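PDB 2V2G: peroxiredoxin 6 from Arenicola marina, which probably reduces hydrogen peroxide and organic hydroperoxides to water and alcohols as a thiol-specific peroxidase of the peroxiredoxin 6 type. Local coordinates for residues N11-S16 and K20-D25; A75-W80 and I98-T103; V159-Q164 and W177-R182; Q168-T173 and A191-T196. The protein carries 1 engineered substitution. All coordinates share one frame; numbering follows the deposited sequence.

Contact 1: N11-S16 and K20-D25; sequences NFEADS and KLKFHD
K20 sets its CA against A14 O in a CA-H...O contact, just before the return strand 21-22 of a tight β hairpin. L21 and A14 form the antiparallel hydrogen-bonded pair: L21 N to A14 O and A14 N to L21 O both measure 3.0 Å. From L21, CD2 reaches CB and OG of S16, whose hydroxyl is bonded to G19 O, and CD1 approaches the F12 ring obliquely. K22 faces E13 in the non-hydrogen-bonded pair. A bend at its second torsion (chi2 85°) brings the chain over to the first segment, where NZ grips two oxygens, N11 O at 2.7 Å and E13 OE2 at 3.1 Å, the second a salt bridge on the anti side of the carboxylate. K22 is also the N-cap residue of helix 23-27. F23 N donates to F12 O at 2.8 Å, and F23 CB sits over the F12 ring, 3.6 Å from its centroid. The two phenyl planes are nearly parallel (11°) but strongly offset. H24 N reaches N11 OD1 at 2.8 Å from above the carbonyl plane. N11 CB sits over the centre of the H24 ring in a CH-pi contact, and the amide, tilted by 15°, stacks beside it; H24 NE2 is bonded to F9 O. D25 OD1 meets N11 ND2 through one water. The hairpin forms one edge of the mixed sheet, strand 21-22 outermost within the chain and 13-16 antiparallel to 98-100, where F12 and A14 rest on I99.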
loop_
_atom_site.group_PDB
_atom_site.type_symbol
_atom_site.label_atom_id
_atom_site.label_comp_id
_atom_site.label_asym_id
_atom_site.label_seq_id
_atom_site.Cartn_x
_atom_site.Cartn_y
_atom_site.Cartn_z
ATOM N N ASN A 11 -15.753 -7.612 13.514
ATOM C CA ASN A 11 -17.182 -7.308 13.358
ATOM C C ASN A 11 -17.558 -6.245 14.390
ATOM O O ASN A 11 -18.310 -6.440 15.372
ATOM C CB ASN A 11 -18.021 -8.556 13.501
ATOM C CG ASN A 11 -19.433 -8.340 13.058
ATOM O OD1 ASN A 11 -19.778 -7.305 12.456
ATOM N ND2 ASN A 11 -20.257 -9.321 13.332
ATOM N N PHE A 12 -16.986 -5.073 14.135
ATOM C CA PHE A 12 -17.061 -3.987 15.093
ATOM C C PHE A 12 -18.403 -3.264 15.056
ATOM O O PHE A 12 -19.093 -3.284 14.011
ATOM C CB PHE A 12 -15.881 -3.007 14.931
ATOM C CG PHE A 12 -15.835 -2.290 13.619
ATOM C CD1 PHE A 12 -16.610 -1.173 13.395
ATOM C CD2 PHE A 12 -15.007 -2.732 12.590
ATOM C CE1 PHE A 12 -16.563 -0.479 12.195
ATOM C CE2 PHE A 12 -14.968 -2.048 11.362
ATOM C CZ PHE A 12 -15.745 -0.922 11.160
ATOM N N GLU A 13 -18.746 -2.641 16.194
ATOM C CA GLU A 13 -19.908 -1.762 16.361
ATOM C C GLU A 13 -19.328 -0.343 16.460
ATOM O O GLU A 13 -18.468 -0.095 17.322
ATOM C CB GLU A 13 -20.731 -2.139 17.618
ATOM C CG GLU A 13 -21.101 -3.590 17.544
ATOM C CD GLU A 13 -22.069 -4.086 18.591
ATOM O OE1 GLU A 13 -22.897 -3.271 19.102
ATOM O OE2 GLU A 13 -22.029 -5.325 18.871
ATOM N N ALA A 14 -19.767 0.568 15.595
ATOM C CA ALA A 14 -19.292 1.957 15.633
ATOM C C ALA A 14 -20.444 2.931 15.337
ATOM O O ALA A 14 -21.391 2.566 14.654
ATOM C CB ALA A 14 -18.201 2.157 14.614
ATOM N N ASP A 15 -20.352 4.164 15.835
ATOM C CA ASP A 15 -21.211 5.232 15.331
ATOM C C ASP A 15 -20.618 5.814 14.014
ATOM O O ASP A 15 -19.413 5.720 13.678
ATOM C CB ASP A 15 -21.332 6.386 16.310
ATOM C CG ASP A 15 -22.722 7.116 16.248
ATOM O OD1 ASP A 15 -23.550 7.023 15.270
ATOM O OD2 ASP A 15 -22.999 7.837 17.233
ATOM N N SER A 16 -21.522 6.413 13.259
ATOM C CA SER A 16 -21.213 6.899 11.937
ATOM C C SER A 16 -22.205 7.961 11.516
ATOM O O SER A 16 -23.220 8.175 12.180
ATOM C CB SER A 16 -21.235 5.739 10.931
ATOM O OG SER A 16 -22.545 5.434 10.479
ATOM N N LYS A 20 -25.560 4.065 14.049
ATOM C CA LYS A 20 -24.770 2.947 14.517
ATOM C C LYS A 20 -24.823 1.824 13.525
ATOM O O LYS A 20 -25.848 1.593 12.877
ATOM C CB LYS A 20 -25.184 2.442 15.905
ATOM C CG LYS A 20 -24.953 3.475 17.036
ATOM C CD LYS A 20 -24.993 2.787 18.411
ATOM C CE LYS A 20 -25.095 3.805 19.565
ATOM N NZ LYS A 20 -25.535 3.184 20.885
ATOM N N LEU A 21 -23.688 1.164 13.374
ATOM C CA LEU A 21 -23.560 0.041 12.484
ATOM C C LEU A 21 -22.692 -1.060 13.053
ATOM O O LEU A 21 -21.844 -0.847 13.924
ATOM C CB LEU A 21 -23.042 0.482 11.140
ATOM C CG LEU A 21 -21.670 1.085 10.973
ATOM C CD1 LEU A 21 -20.595 -0.021 10.851
ATOM C CD2 LEU A 21 -21.684 1.916 9.655
ATOM N N LYS A 22 -22.946 -2.253 12.533
ATOM C CA LYS A 22 -22.199 -3.433 12.866
ATOM C C LYS A 22 -21.526 -3.882 11.552
ATOM O O LYS A 22 -22.157 -4.055 10.498
ATOM C CB LYS A 22 -23.102 -4.504 13.446
ATOM C CG LYS A 22 -22.420 -5.805 13.835
ATOM C CD LYS A 22 -21.818 -5.756 15.242
ATOM C CE LYS A 22 -21.550 -7.161 15.816
ATOM N NZ LYS A 22 -20.462 -7.142 16.858
ATOM N N PHE A 23 -20.209 -3.954 11.561
ATOM C CA PHE A 23 -19.476 -3.969 10.314
ATOM C C PHE A 23 -19.821 -5.123 9.340
ATOM O O PHE A 23 -20.007 -4.896 8.137
ATOM C CB PHE A 23 -17.929 -3.880 10.563
ATOM C CG PHE A 23 -17.134 -3.729 9.317
ATOM C CD1 PHE A 23 -17.273 -2.595 8.493
ATOM C CD2 PHE A 23 -16.297 -4.738 8.898
ATOM C CE1 PHE A 23 -16.562 -2.468 7.290
ATOM C CE2 PHE A 23 -15.535 -4.602 7.703
ATOM C CZ PHE A 23 -15.720 -3.461 6.886
ATOM N N HIS A 24 -19.891 -6.348 9.852
ATOM C CA HIS A 24 -20.224 -7.477 8.974
ATOM C C HIS A 24 -21.623 -7.346 8.387
ATOM O O HIS A 24 -21.848 -7.877 7.286
ATOM C CB HIS A 24 -20.092 -8.813 9.654
ATOM C CG HIS A 24 -18.685 -9.224 9.943
ATOM N ND1 HIS A 24 -18.346 -10.530 10.250
ATOM C CD2 HIS A 24 -17.524 -8.509 9.927
ATOM C CE1 HIS A 24 -17.034 -10.579 10.458
ATOM N NE2 HIS A 24 -16.512 -9.373 10.243
ATOM N N ASP A 25 -22.559 -6.727 9.119
ATOM C CA ASP A 25 -23.966 -6.512 8.671
ATOM C C ASP A 25 -23.991 -5.456 7.558
ATOM O O ASP A 25 -24.692 -5.585 6.559
ATOM C CB ASP A 25 -24.838 -6.029 9.822
ATOM C CG ASP A 25 -25.088 -7.105 10.887
ATOM O OD1 ASP A 25 -24.824 -8.295 10.613
ATOM O OD2 ASP A 25 -25.632 -6.781 11.964
HETATM O O HOH W 1 -22.992 -9.676 12.075
#

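Contact 2: A75-W80 and I98-T103; sequences ADHKEW and IIADET
I99 O lies 2.9 Å from H77 CE1, the closest approach between the segments, a carbon-to-oxygen contact with the oxygen at the ring edge and near its plane. The polar end of the imidazole, NE2, is hydrogen-bonded to S70 OG on the neighbouring strand. A100 meets the same edge, its CA 3.6 Å from H77 CE1. One face of the ring is taken by I98: CG2 stands over the centre, 3.5 Å from the H77 ring centroid and 7° off the normal, a CH-pi contact. The methyl gets there because I98 carries CG2 anti to its own backbone N, beside the carbonyl carbon. The imidazole is thus held at its edge by strand backbone, over a face by the isoleucine and at NE2 by the serine, which together probably fix its rotation in a buried place. Replacing H77 with an alanine would probably leave S70 OG without this partner and open a gap beneath I98 CG2. Helix 74-88 links the parallel, adjacent strands 64-70 and 98-100 in a beta-alpha-beta unit; the N-to-C directions of helix segment 75-80 and strand 98-100 are 151° apart, and W80 packs on S45 and L49 of helix 43-54.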
loop_
_atom_site.group_PDB
_atom_site.type_symbol
_atom_site.label_atom_id
_atom_site.label_comp_id
_atom_site.label_asym_id
_atom_site.label_seq_id
_atom_site.Cartn_x
_atom_site.Cartn_y
_atom_site.Cartn_z
ATOM N N ALA A 75 -20.939 14.752 14.309
ATOM C CA ALA A 75 -21.314 16.145 13.983
ATOM C C ALA A 75 -20.254 16.851 13.133
ATOM O O ALA A 75 -20.564 17.475 12.109
ATOM C CB ALA A 75 -21.614 16.910 15.284
ATOM N N ASP A 76 -18.984 16.685 13.507
ATOM C CA ASP A 76 -17.876 17.192 12.700
ATOM C C ASP A 76 -17.788 16.530 11.301
ATOM O O ASP A 76 -17.535 17.184 10.275
ATOM C CB ASP A 76 -16.565 16.968 13.455
ATOM C CG ASP A 76 -16.294 18.040 14.475
ATOM O OD1 ASP A 76 -17.129 18.930 14.631
ATOM O OD2 ASP A 76 -15.252 17.953 15.156
ATOM N N HIS A 77 -18.025 15.229 11.239
ATOM C CA HIS A 77 -18.076 14.550 9.948
ATOM C C HIS A 77 -19.151 15.139 9.060
ATOM O O HIS A 77 -18.917 15.395 7.888
ATOM C CB HIS A 77 -18.362 13.073 10.116
ATOM C CG HIS A 77 -17.255 12.299 10.752
ATOM N ND1 HIS A 77 -17.442 11.054 11.313
ATOM C CD2 HIS A 77 -15.932 12.566 10.861
ATOM C CE1 HIS A 77 -16.270 10.591 11.728
ATOM N NE2 HIS A 77 -15.346 11.500 11.497
ATOM N N LYS A 78 -20.334 15.360 9.614
ATOM C CA LYS A 78 -21.433 15.914 8.816
ATOM C C LYS A 78 -21.112 17.314 8.297
ATOM O O LYS A 78 -21.311 17.595 7.115
ATOM C CB LYS A 78 -22.765 15.841 9.574
ATOM C CG LYS A 78 -23.387 14.424 9.468
ATOM C CD LYS A 78 -24.757 14.275 10.151
ATOM C CE LYS A 78 -25.075 12.795 10.508
ATOM N NZ LYS A 78 -26.310 12.778 11.352
ATOM N N GLU A 79 -20.553 18.165 9.151
ATOM C CA GLU A 79 -20.207 19.520 8.748
ATOM C C GLU A 79 -19.071 19.520 7.730
ATOM O O GLU A 79 -19.132 20.160 6.687
ATOM C CB GLU A 79 -19.770 20.349 9.935
ATOM C CG GLU A 79 -19.531 21.810 9.560
ATOM C CD GLU A 79 -19.039 22.681 10.711
ATOM O OE1 GLU A 79 -18.801 22.158 11.820
ATOM O OE2 GLU A 79 -18.866 23.902 10.478
ATOM N N TRP A 80 -18.025 18.787 8.047
ATOM C CA TRP A 80 -16.898 18.717 7.131
ATOM C C TRP A 80 -17.248 18.089 5.783
ATOM O O TRP A 80 -16.639 18.425 4.775
ATOM C CB TRP A 80 -15.756 17.970 7.802
ATOM C CG TRP A 80 -14.542 17.817 6.945
ATOM C CD1 TRP A 80 -13.830 18.804 6.319
ATOM C CD2 TRP A 80 -13.902 16.594 6.625
ATOM N NE1 TRP A 80 -12.758 18.256 5.667
ATOM C CE2 TRP A 80 -12.782 16.899 5.825
ATOM C CE3 TRP A 80 -14.152 15.257 6.950
ATOM C CZ2 TRP A 80 -11.910 15.912 5.341
ATOM C CZ3 TRP A 80 -13.275 14.268 6.458
ATOM C CH2 TRP A 80 -12.187 14.609 5.647
ATOM N N ILE A 98 -19.084 7.851 7.142
ATOM C CA ILE A 98 -17.809 8.106 7.858
ATOM C C ILE A 98 -18.006 7.657 9.301
ATOM O O ILE A 98 -18.945 8.116 9.969
ATOM C CB ILE A 98 -17.399 9.585 7.846
ATOM C CG1 ILE A 98 -17.549 10.206 6.440
ATOM C CG2 ILE A 98 -15.929 9.729 8.323
ATOM C CD1 ILE A 98 -17.090 11.713 6.336
ATOM N N ILE A 99 -17.177 6.741 9.762
ATOM C CA ILE A 99 -17.190 6.189 11.113
ATOM C C ILE A 99 -16.518 7.156 12.082
ATOM O O ILE A 99 -15.477 7.771 11.710
ATOM C CB ILE A 99 -16.447 4.868 11.134
ATOM C CG1 ILE A 99 -17.191 3.831 10.314
ATOM C CG2 ILE A 99 -16.194 4.388 12.633
ATOM C CD1 ILE A 99 -16.298 2.576 10.006
ATOM N N ALA A 100 -17.080 7.289 13.284
ATOM C CA ALA A 100 -16.519 8.133 14.362
ATOM C C ALA A 100 -15.843 7.259 15.402
ATOM O O ALA A 100 -16.545 6.726 16.230
ATOM C CB ALA A 100 -17.615 8.954 15.034
ATOM N N ASP A 101 -14.516 7.181 15.412
ATOM C CA ASP A 101 -13.764 6.297 16.334
ATOM C C ASP A 101 -13.200 7.093 17.529
ATOM O O ASP A 101 -11.971 7.141 17.819
ATOM C CB ASP A 101 -12.640 5.616 15.554
ATOM C CG ASP A 101 -11.874 4.603 16.389
ATOM O OD1 ASP A 101 -12.517 3.837 17.203
ATOM O OD2 ASP A 101 -10.628 4.544 16.217
ATOM N N GLU A 102 -14.098 7.725 18.275
ATOM C CA GLU A 102 -13.649 8.673 19.299
ATOM C C GLU A 102 -12.897 8.036 20.452
ATOM O O GLU A 102 -12.114 8.698 21.123
ATOM C CB GLU A 102 -14.838 9.478 19.809
ATOM C CG GLU A 102 -15.619 10.249 18.725
ATOM C CD GLU A 102 -16.847 10.889 19.317
ATOM O OE1 GLU A 102 -16.700 11.787 20.199
ATOM O OE2 GLU A 102 -17.961 10.454 18.948
ATOM N N THR A 103 -13.176 6.760 20.733
ATOM C CA THR A 103 -12.475 6.053 21.812
ATOM C C THR A 103 -11.108 5.480 21.335
ATOM O O THR A 103 -10.357 4.962 22.171
ATOM C CB THR A 103 -13.252 4.885 22.355
ATOM O OG1 THR A 103 -13.430 3.883 21.357
ATOM C CG2 THR A 103 -14.589 5.371 22.981
#

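Contact 3: V159-Q164 and W177-R182; sequences VIDSLQ and WQPGDR
W177 drives the far rim of its indole against helix 153-168 at D161 and S162, just ahead of a type II β turn that runs from Q178 to D181. The loop between strands 171-172 and 183-185 thereby packs on the helix in the C-terminal region of the 1-Cys peroxiredoxin family. This is the larger, buried part of the contact. S162 N meets W177 CZ3 obliquely at 3.6 Å, and S162 CB lies 3.8 Å from the same atom, while D161 CB lies near the indole plane, 4.0 Å from W177 CH2. The tryptophan holds CG anti to its backbone N (chi1 171°), which carries the six-membered ring up to the helix, with P179 N over one face of the indole toward its rim. The buried S162 hydroxyl has partners in T173 and in T149 of the second subunit, so the packed side merges into the dimer contact. The other side is slighter and faces solvent, though it includes the shortest approach: the exposed P179 offers CG to D161 OD2 at 3.2 Å, the two side chains crossing at about a right angle. The charge of D161 is answered outside the pair, by a salt bridge from OD1 to R62 NE. The turn itself is closed by D181 N to Q178 O at 2.8 Å, and the exposed G180 has a positive phi (100°). The D181 carboxylate braces it further: OD2 accepts Q178 N at 2.9 Å from above the carboxylate plane.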
loop_
_atom_site.group_PDB
_atom_site.type_symbol
_atom_site.label_atom_id
_atom_site.label_comp_id
_atom_site.label_asym_id
_atom_site.label_seq_id
_atom_site.Cartn_x
_atom_site.Cartn_y
_atom_site.Cartn_z
ATOM N N VAL A 159 -5.606 -2.516 -7.902
ATOM C CA VAL A 159 -5.520 -3.723 -7.090
ATOM C C VAL A 159 -6.865 -4.380 -6.868
ATOM O O VAL A 159 -6.899 -5.597 -6.806
ATOM C CB VAL A 159 -4.709 -3.539 -5.814
ATOM C CG1 VAL A 159 -3.285 -3.046 -6.145
ATOM C CG2 VAL A 159 -5.370 -2.594 -4.821
ATOM N N ILE A 160 -7.940 -3.622 -6.765
ATOM C CA ILE A 160 -9.281 -4.227 -6.733
ATOM C C ILE A 160 -9.508 -5.088 -7.965
ATOM O O ILE A 160 -9.940 -6.246 -7.862
ATOM C CB ILE A 160 -10.454 -3.196 -6.565
ATOM C CG1 ILE A 160 -10.378 -2.620 -5.125
ATOM C CG2 ILE A 160 -11.813 -3.872 -6.921
ATOM C CD1 ILE A 160 -11.191 -1.322 -4.953
ATOM N N ASP A 161 -9.173 -4.555 -9.142
ATOM C CA ASP A 161 -9.304 -5.338 -10.408
ATOM C C ASP A 161 -8.496 -6.621 -10.339
ATOM O O ASP A 161 -8.953 -7.703 -10.727
ATOM C CB ASP A 161 -8.927 -4.468 -11.600
ATOM C CG ASP A 161 -9.919 -3.350 -11.823
ATOM O OD1 ASP A 161 -11.089 -3.476 -11.375
ATOM O OD2 ASP A 161 -9.613 -2.351 -12.494
ATOM N N SER A 162 -7.284 -6.522 -9.824
ATOM C CA SER A 162 -6.405 -7.734 -9.686
ATOM C C SER A 162 -7.024 -8.709 -8.723
ATOM O O SER A 162 -7.151 -9.917 -9.006
ATOM C CB SER A 162 -5.013 -7.357 -9.235
ATOM O OG SER A 162 -4.245 -8.514 -8.924
ATOM N N LEU A 163 -7.475 -8.213 -7.581
ATOM C CA LEU A 163 -8.005 -9.115 -6.532
ATOM C C LEU A 163 -9.275 -9.832 -7.050
ATOM O O LEU A 163 -9.495 -10.977 -6.707
ATOM C CB LEU A 163 -8.317 -8.345 -5.248
ATOM C CG LEU A 163 -7.112 -7.787 -4.505
ATOM C CD1 LEU A 163 -7.636 -6.676 -3.573
ATOM C CD2 LEU A 163 -6.352 -8.892 -3.766
ATOM N N GLN A 164 -10.155 -9.106 -7.732
ATOM C CA GLN A 164 -11.440 -9.690 -8.159
ATOM C C GLN A 164 -11.177 -10.719 -9.262
ATOM O O GLN A 164 -11.811 -11.788 -9.278
ATOM C CB GLN A 164 -12.401 -8.615 -8.589
ATOM C CG GLN A 164 -12.842 -7.748 -7.442
ATOM C CD GLN A 164 -13.895 -6.753 -7.829
ATOM O OE1 GLN A 164 -13.934 -6.258 -8.959
ATOM N NE2 GLN A 164 -14.771 -6.430 -6.898
ATOM N N TRP A 177 0.797 -4.433 -13.774
ATOM C CA TRP A 177 -0.348 -4.859 -14.604
ATOM C C TRP A 177 -1.477 -3.860 -14.598
ATOM O O TRP A 177 -1.840 -3.315 -13.556
ATOM C CB TRP A 177 -0.830 -6.193 -14.099
ATOM C CG TRP A 177 -2.130 -6.707 -14.672
ATOM C CD1 TRP A 177 -2.305 -7.535 -15.747
ATOM C CD2 TRP A 177 -3.433 -6.493 -14.109
ATOM N NE1 TRP A 177 -3.633 -7.836 -15.886
ATOM C CE2 TRP A 177 -4.345 -7.205 -14.903
ATOM C CE3 TRP A 177 -3.917 -5.772 -12.985
ATOM C CZ2 TRP A 177 -5.717 -7.229 -14.608
ATOM C CZ3 TRP A 177 -5.230 -5.816 -12.694
ATOM C CH2 TRP A 177 -6.121 -6.514 -13.522
ATOM N N GLN A 178 -2.059 -3.648 -15.776
ATOM C CA GLN A 178 -3.333 -2.937 -15.898
ATOM C C GLN A 178 -4.391 -3.859 -16.484
ATOM O O GLN A 178 -4.056 -4.760 -17.301
ATOM C CB GLN A 178 -3.212 -1.712 -16.790
ATOM C CG GLN A 178 -2.245 -0.610 -16.275
ATOM C CD GLN A 178 -2.804 0.142 -15.076
ATOM O OE1 GLN A 178 -2.037 0.666 -14.274
ATOM N NE2 GLN A 178 -4.133 0.172 -14.919
ATOM N N PRO A 179 -5.664 -3.669 -16.060
ATOM C CA PRO A 179 -6.708 -4.494 -16.621
ATOM C C PRO A 179 -6.636 -4.583 -18.157
ATOM O O PRO A 179 -6.470 -3.558 -18.877
ATOM C CB PRO A 179 -7.998 -3.790 -16.171
ATOM C CG PRO A 179 -7.650 -3.123 -14.928
ATOM C CD PRO A 179 -6.172 -2.746 -15.027
ATOM N N GLY A 180 -6.730 -5.817 -18.675
ATOM C CA GLY A 180 -6.647 -6.095 -20.078
ATOM C C GLY A 180 -5.270 -6.593 -20.497
ATOM O O GLY A 180 -5.143 -7.241 -21.531
ATOM N N ASP A 181 -4.253 -6.370 -19.633
ATOM C CA ASP A 181 -2.860 -6.809 -19.917
ATOM C C ASP A 181 -2.736 -8.305 -19.684
ATOM O O ASP A 181 -3.465 -8.865 -18.868
ATOM C CB ASP A 181 -1.838 -6.089 -18.990
ATOM C CG ASP A 181 -1.647 -4.587 -19.341
ATOM O OD1 ASP A 181 -2.111 -4.165 -20.432
ATOM O OD2 ASP A 181 -1.049 -3.854 -18.489
ATOM N N ARG A 182 -1.743 -8.942 -20.283
ATOM C CA ARG A 182 -1.516 -10.354 -19.984
ATOM C C ARG A 182 -1.199 -10.630 -18.475
ATOM O O ARG A 182 -0.637 -9.772 -17.786
ATOM C CB ARG A 182 -0.412 -10.914 -20.863
ATOM C CG ARG A 182 0.901 -10.275 -20.625
ATOM C CD ARG A 182 1.923 -10.661 -21.639
ATOM N NE ARG A 182 3.167 -9.958 -21.321
ATOM C CZ ARG A 182 4.301 -10.145 -21.982
ATOM N NH1 ARG A 182 4.359 -11.069 -22.935
ATOM N NH2 ARG A 182 5.364 -9.408 -21.681
#

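Contact 4: Q168-T173 and A191-T196; sequences QKKVAT and AEEAKT
K170 and E193 each extend fully beyond CG, but from differently turned first torsions: the lysine has CG anti to its carbonyl carbon (chi1 -60°), the glutamate anti to its backbone N (chi1 175°). The two long chains cross at about a right angle and touch at their charged ends. K170 NZ donates to E193 OE2 at 2.8 Å, a salt bridge that uses the syn lone pair. A water completes the link, accepting from K170 NZ at 2.9 Å and donating to the other carboxylate oxygen, E193 OE1, at 2.7 Å; both oxygens are therefore tied to one ammonium. A glutamine in place of E193 would probably cost the pair its charge attraction, leaving the K170 ammonium without its acidic mate. K170 is the centre of an inverse gamma turn, V171 N bonding K169 O. This surface bridge lies within the C-terminal domain, joining the turn between helix 153-168 and edge strand 171-172 to the start of helix 191-197.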
loop_
_atom_site.group_PDB
_atom_site.type_symbol
_atom_site.label_atom_id
_atom_site.label_comp_id
_atom_site.label_asym_id
_atom_site.label_seq_id
_atom_site.Cartn_x
_atom_site.Cartn_y
_atom_site.Cartn_z
ATOM N N GLN A 168 -11.209 -15.434 -9.019
ATOM C CA GLN A 168 -12.017 -16.256 -9.926
ATOM C C GLN A 168 -11.208 -17.174 -10.853
ATOM O O GLN A 168 -11.714 -18.238 -11.260
ATOM C CB GLN A 168 -12.836 -15.339 -10.819
ATOM C CG GLN A 168 -13.861 -14.479 -10.165
ATOM C CD GLN A 168 -14.532 -13.586 -11.228
ATOM O OE1 GLN A 168 -15.393 -14.061 -11.984
ATOM N NE2 GLN A 168 -14.084 -12.337 -11.342
ATOM N N LYS A 169 -10.013 -16.743 -11.232
ATOM C CA LYS A 169 -9.201 -17.425 -12.255
ATOM C C LYS A 169 -7.801 -17.782 -11.733
ATOM O O LYS A 169 -7.253 -17.087 -10.887
ATOM C CB LYS A 169 -9.132 -16.535 -13.510
ATOM C CG LYS A 169 -10.522 -16.084 -14.051
ATOM C CD LYS A 169 -11.213 -17.220 -14.690
ATOM C CE LYS A 169 -12.605 -16.807 -15.167
ATOM N NZ LYS A 169 -13.291 -17.911 -15.818
ATOM N N LYS A 170 -7.196 -18.836 -12.295
ATOM C CA LYS A 170 -5.881 -19.381 -11.839
ATOM C C LYS A 170 -4.709 -18.607 -12.438
ATOM O O LYS A 170 -3.764 -19.143 -13.020
ATOM C CB LYS A 170 -5.795 -20.867 -12.164
ATOM C CG LYS A 170 -6.901 -21.659 -11.472
ATOM C CD LYS A 170 -6.764 -23.103 -11.759
ATOM C CE LYS A 170 -7.727 -23.899 -10.870
ATOM N NZ LYS A 170 -7.766 -25.340 -11.205
ATOM N N VAL A 171 -4.798 -17.317 -12.206
ATOM C CA VAL A 171 -3.782 -16.391 -12.699
ATOM C C VAL A 171 -3.341 -15.479 -11.553
ATOM O O VAL A 171 -4.012 -15.373 -10.566
ATOM C CB VAL A 171 -4.224 -15.517 -13.913
ATOM C CG1 VAL A 171 -4.575 -16.435 -15.111
ATOM C CG2 VAL A 171 -5.443 -14.554 -13.533
ATOM N N ALA A 172 -2.233 -14.789 -11.777
ATOM C CA ALA A 172 -1.764 -13.723 -10.856
ATOM C C ALA A 172 -1.316 -12.583 -11.745
ATOM O O ALA A 172 -0.861 -12.784 -12.849
ATOM C CB ALA A 172 -0.627 -14.214 -9.947
ATOM N N THR A 173 -1.391 -11.342 -11.246
ATOM C CA THR A 173 -1.153 -10.186 -12.087
ATOM C C THR A 173 0.304 -9.681 -11.865
ATOM O O THR A 173 0.768 -9.512 -10.717
ATOM C CB THR A 173 -2.145 -9.029 -11.815
ATOM O OG1 THR A 173 -2.134 -8.630 -10.454
ATOM C CG2 THR A 173 -3.581 -9.478 -12.246
ATOM N N ALA A 191 0.888 -28.442 -16.748
ATOM C CA ALA A 191 0.872 -28.272 -18.207
ATOM C C ALA A 191 -0.373 -28.909 -18.818
ATOM O O ALA A 191 -1.038 -28.307 -19.667
ATOM C CB ALA A 191 2.114 -28.830 -18.823
ATOM N N GLU A 192 -0.711 -30.104 -18.345
ATOM C CA GLU A 192 -1.888 -30.787 -18.850
ATOM C C GLU A 192 -3.135 -29.951 -18.588
ATOM O O GLU A 192 -3.952 -29.796 -19.477
ATOM C CB GLU A 192 -2.032 -32.187 -18.260
ATOM C CG GLU A 192 -3.163 -32.993 -18.897
ATOM C CD GLU A 192 -2.930 -33.344 -20.382
ATOM O OE1 GLU A 192 -1.805 -33.130 -20.908
ATOM O OE2 GLU A 192 -3.883 -33.837 -21.023
ATOM N N GLU A 193 -3.278 -29.376 -17.398
ATOM C CA GLU A 193 -4.462 -28.567 -17.139
ATOM C C GLU A 193 -4.457 -27.307 -18.017
ATOM O O GLU A 193 -5.484 -26.923 -18.581
ATOM C CB GLU A 193 -4.592 -28.189 -15.675
ATOM C CG GLU A 193 -5.777 -27.248 -15.458
ATOM C CD GLU A 193 -6.016 -26.865 -14.009
ATOM O OE1 GLU A 193 -5.040 -26.842 -13.218
ATOM O OE2 GLU A 193 -7.192 -26.544 -13.670
ATOM N N ALA A 194 -3.293 -26.683 -18.137
ATOM C CA ALA A 194 -3.146 -25.475 -18.948
ATOM C C ALA A 194 -3.479 -25.679 -20.440
ATOM O O ALA A 194 -3.823 -24.719 -21.135
ATOM C CB ALA A 194 -1.772 -24.921 -18.806
ATOM N N LYS A 195 -3.372 -26.910 -20.954
ATOM C CA LYS A 195 -3.726 -27.159 -22.359
ATOM C C LYS A 195 -5.147 -26.709 -22.642
ATOM O O LYS A 195 -5.446 -26.159 -23.705
ATOM C CB LYS A 195 -3.640 -28.649 -22.706
ATOM C CG LYS A 195 -2.324 -29.127 -23.264
ATOM C CD LYS A 195 -2.285 -30.678 -23.226
ATOM C CE LYS A 195 -0.931 -31.288 -23.688
ATOM N NZ LYS A 195 -1.013 -32.079 -24.973
ATOM N N THR A 196 -6.029 -26.983 -21.691
ATOM C CA THR A 196 -7.431 -26.663 -21.833
ATOM C C THR A 196 -7.718 -25.235 -21.347
ATOM O O THR A 196 -8.342 -24.435 -22.047
ATOM C CB THR A 196 -8.294 -27.683 -21.054
ATOM O OG1 THR A 196 -7.589 -28.938 -20.973
ATOM C CG2 THR A 196 -9.640 -27.882 -21.766
HETATM O O HOH W 2 -5.042 -26.030 -10.631
#

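How the contacts relate
Contacts 1 and 2 share the mixed sheet: their centres are 14 Å apart, and D15 O lies 2.8 Å from A100 N in a probable backbone hydrogen bond between strands 13-16 and 98-100. Contacts 3 and 4, with centres 16 Å apart, interleave along the chain and meet where S162 OG lies 2.6 Å from T173 OG1, a probable hydrogen bond. The two pairs stand well apart, their nearest centres, of contacts 1 and 3, being about 30 Å from each other. Contact 2 lies near the predicted active site: W80 packs on S45, the engineered residue, and the I98 side chain is about 9 Å from that of S45. The K170 side chain of contact 4 is about 9 Å from a bound benzoic acid. Contacts 2, 3 and 4 touch the second subunit.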